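Methyl-accepting chemotaxis protein (Campylobacter jejuni, PDB 6W3O) senses chemical signals as the chemoreceptor Tlp3, whose ligand-binding domain holds 4-methylisoleucine and probably passes the signal on to steer chemotaxis. Local coordinates at the 4-methylisoleucine site. Numbering follows the deposited sequence.

The 4-methylisoleucine site. Residues 82, 90, 108, 113, 115, 131, 133-135, 160. With SKG (4-methylisoleucine), chain B.
Trp115 buries the most of its own surface against the 4-methylisoleucine (SKG) among the residues lining this pocket. The pocket belongs to the first PDC sensor domain of the chemoreceptor and buries the ligand completely. The indole edge faces the ligand carboxylate. Its N-H points to SKG OXT almost in the ring plane, and Trp115 NE1 lies 2.9 Å from SKG OXT with 157° at the hydrogen. CG of Trp115 takes the crowded position between backbone N and carbonyl carbon (chi1 62°). Tyr82 CE2 rests over one face of the indole and Lys113 CB over the other, both offset toward the rim; this sandwich helps fix the rotation of the ring.

The second carboxylate oxygen, SKG O, accepts two bonds from Thr134, one from the hydroxyl and one from the backbone N-H. Thr134 OG1 lies 2.7 Å from SKG O, and the backbone N bonds to it nearly straight, with 163° at the hydrogen. Lys113 arrives by its bent chain and reaches the carboxylate through a water. Lys113 NZ is 2.8 Å from that water, which also bonds OXT. The probable positive charge of Lys113 would help stabilise the negative carboxylate.

The ligand amino group donates to Asp133 OD1, Asp160 OD2 and Tyr131 OH. Asp133 OD1 is met nearly along its C-O axis, 2.6 Å from SKG N. Asp160 OD2 is approached from above its carboxylate plane. Two acidic groups so close would be expected to favour a charged ammonium. Together these contacts would suit the amino and carboxylate groups of an amino acid.

The branched side chain lies in an apolar part of the pocket. Methyl SKG CD1 sits over the centre of the Tyr82 ring, 3.8 Å from its centroid. CD2 faces Leu108, and CAE packs against Val135 CG2. The same Tyr82 also braces Asp160 through its hydroxyl: Tyr82 OH donates to the syn lone pair of Asp160 OD1 at 2.7 Å.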
# COMPACT_ATOMS: atom_id res chain seq x y z
N TYR A 82 -9.25 -14.43 -3.43
CA TYR A 82 -9.09 -15.87 -3.20
C TYR A 82 -9.34 -16.24 -1.76
O TYR A 82 -9.24 -15.43 -0.85
CB TYR A 82 -7.70 -16.37 -3.67
CG TYR A 82 -6.54 -15.48 -3.28
CD1 TYR A 82 -6.19 -14.38 -4.06
CD2 TYR A 82 -5.77 -15.76 -2.15
CE1 TYR A 82 -5.10 -13.59 -3.71
CE2 TYR A 82 -4.70 -14.97 -1.79
CZ TYR A 82 -4.34 -13.91 -2.60
OH TYR A 82 -3.26 -13.14 -2.28
N VAL A 90 -6.55 -23.47 -2.81
CA VAL A 90 -7.01 -22.08 -2.82
C VAL A 90 -8.03 -21.89 -3.91
O VAL A 90 -7.80 -22.26 -5.09
CB VAL A 90 -5.85 -21.07 -2.95
CG1 VAL A 90 -5.04 -21.28 -4.24
CG2 VAL A 90 -6.35 -19.64 -2.91
N LEU A 108 -0.33 -24.12 -5.62
CA LEU A 108 0.17 -22.80 -5.35
C LEU A 108 0.93 -22.60 -4.04
O LEU A 108 1.27 -21.48 -3.67
CB LEU A 108 -0.96 -21.78 -5.56
CG LEU A 108 -1.38 -21.57 -7.01
CD1 LEU A 108 -2.59 -20.69 -7.11
CD2 LEU A 108 -0.28 -20.99 -7.87
N LYS A 113 3.35 -19.00 2.00
CA LYS A 113 3.19 -17.58 1.70
C LYS A 113 3.01 -16.73 2.96
O LYS A 113 2.25 -17.08 3.85
CB LYS A 113 2.00 -17.35 0.77
CG LYS A 113 2.00 -18.16 -0.52
CD LYS A 113 3.17 -17.82 -1.43
CE LYS A 113 3.00 -18.51 -2.77
NZ LYS A 113 4.19 -18.25 -3.61
N TRP A 115 1.30 -13.96 3.14
CA TRP A 115 -0.08 -13.51 3.28
C TRP A 115 -0.93 -14.55 4.00
O TRP A 115 -1.85 -14.19 4.72
CB TRP A 115 -0.71 -13.12 1.94
CG TRP A 115 -0.83 -14.22 0.91
CD1 TRP A 115 -0.02 -14.39 -0.14
CD2 TRP A 115 -1.80 -15.28 0.86
NE1 TRP A 115 -0.40 -15.50 -0.87
CE2 TRP A 115 -1.46 -16.09 -0.24
CE3 TRP A 115 -2.93 -15.59 1.59
CZ2 TRP A 115 -2.19 -17.23 -0.56
CZ3 TRP A 115 -3.67 -16.69 1.26
CH2 TRP A 115 -3.29 -17.50 0.20
N TYR A 131 4.90 -7.19 -4.02
CA TYR A 131 5.64 -8.35 -4.52
C TYR A 131 5.05 -8.82 -5.84
O TYR A 131 3.94 -8.44 -6.22
CB TYR A 131 5.67 -9.50 -3.50
CG TYR A 131 4.33 -10.12 -3.30
CD1 TYR A 131 3.37 -9.55 -2.47
CD2 TYR A 131 3.98 -11.27 -3.98
CE1 TYR A 131 2.13 -10.14 -2.33
CE2 TYR A 131 2.74 -11.86 -3.86
CZ TYR A 131 1.81 -11.28 -3.05
OH TYR A 131 0.53 -11.83 -2.97
N ASP A 133 3.22 -11.06 -8.17
CA ASP A 133 2.19 -12.12 -8.07
C ASP A 133 2.65 -13.40 -8.77
O ASP A 133 3.11 -13.36 -9.92
CB ASP A 133 0.92 -11.64 -8.76
CG ASP A 133 -0.18 -12.63 -8.67
OD1 ASP A 133 -0.52 -12.98 -7.57
OD2 ASP A 133 -0.77 -12.98 -9.67
N THR A 134 2.40 -14.53 -8.12
CA THR A 134 2.78 -15.84 -8.65
C THR A 134 2.04 -16.17 -9.94
O THR A 134 2.60 -16.79 -10.83
CB THR A 134 2.40 -16.93 -7.63
OG1 THR A 134 3.03 -16.66 -6.37
CG2 THR A 134 2.80 -18.28 -8.12
N VAL A 135 0.76 -15.82 -10.02
CA VAL A 135 -0.08 -16.30 -11.12
C VAL A 135 -0.07 -15.34 -12.32
O VAL A 135 0.04 -15.75 -13.47
CB VAL A 135 -1.50 -16.57 -10.62
CG1 VAL A 135 -2.41 -16.90 -11.78
CG2 VAL A 135 -1.47 -17.75 -9.65
N ASP A 160 -5.64 -9.10 -3.94
CA ASP A 160 -4.45 -8.51 -4.54
C ASP A 160 -4.82 -7.29 -5.37
O ASP A 160 -5.61 -7.38 -6.32
CB ASP A 160 -3.78 -9.53 -5.51
CG ASP A 160 -3.24 -10.77 -4.85
OD1 ASP A 160 -3.12 -10.81 -3.61
OD2 ASP A 160 -2.99 -11.74 -5.62
N SKG B . -0.80 -13.25 -5.00
CA SKG B . -0.82 -14.57 -4.34
C SKG B . 0.63 -15.05 -4.34
O SKG B . 1.39 -14.79 -5.31
CB SKG B . -1.82 -15.49 -5.07
CG SKG B . -1.98 -16.81 -4.29
CD1 SKG B . -3.37 -17.36 -4.59
CD2 SKG B . -0.86 -17.82 -4.69
OXT SKG B . 1.08 -15.70 -3.36
CAE SKG B . -1.56 -15.66 -6.56
O HOH W 1 3.98 -15.46 -3.77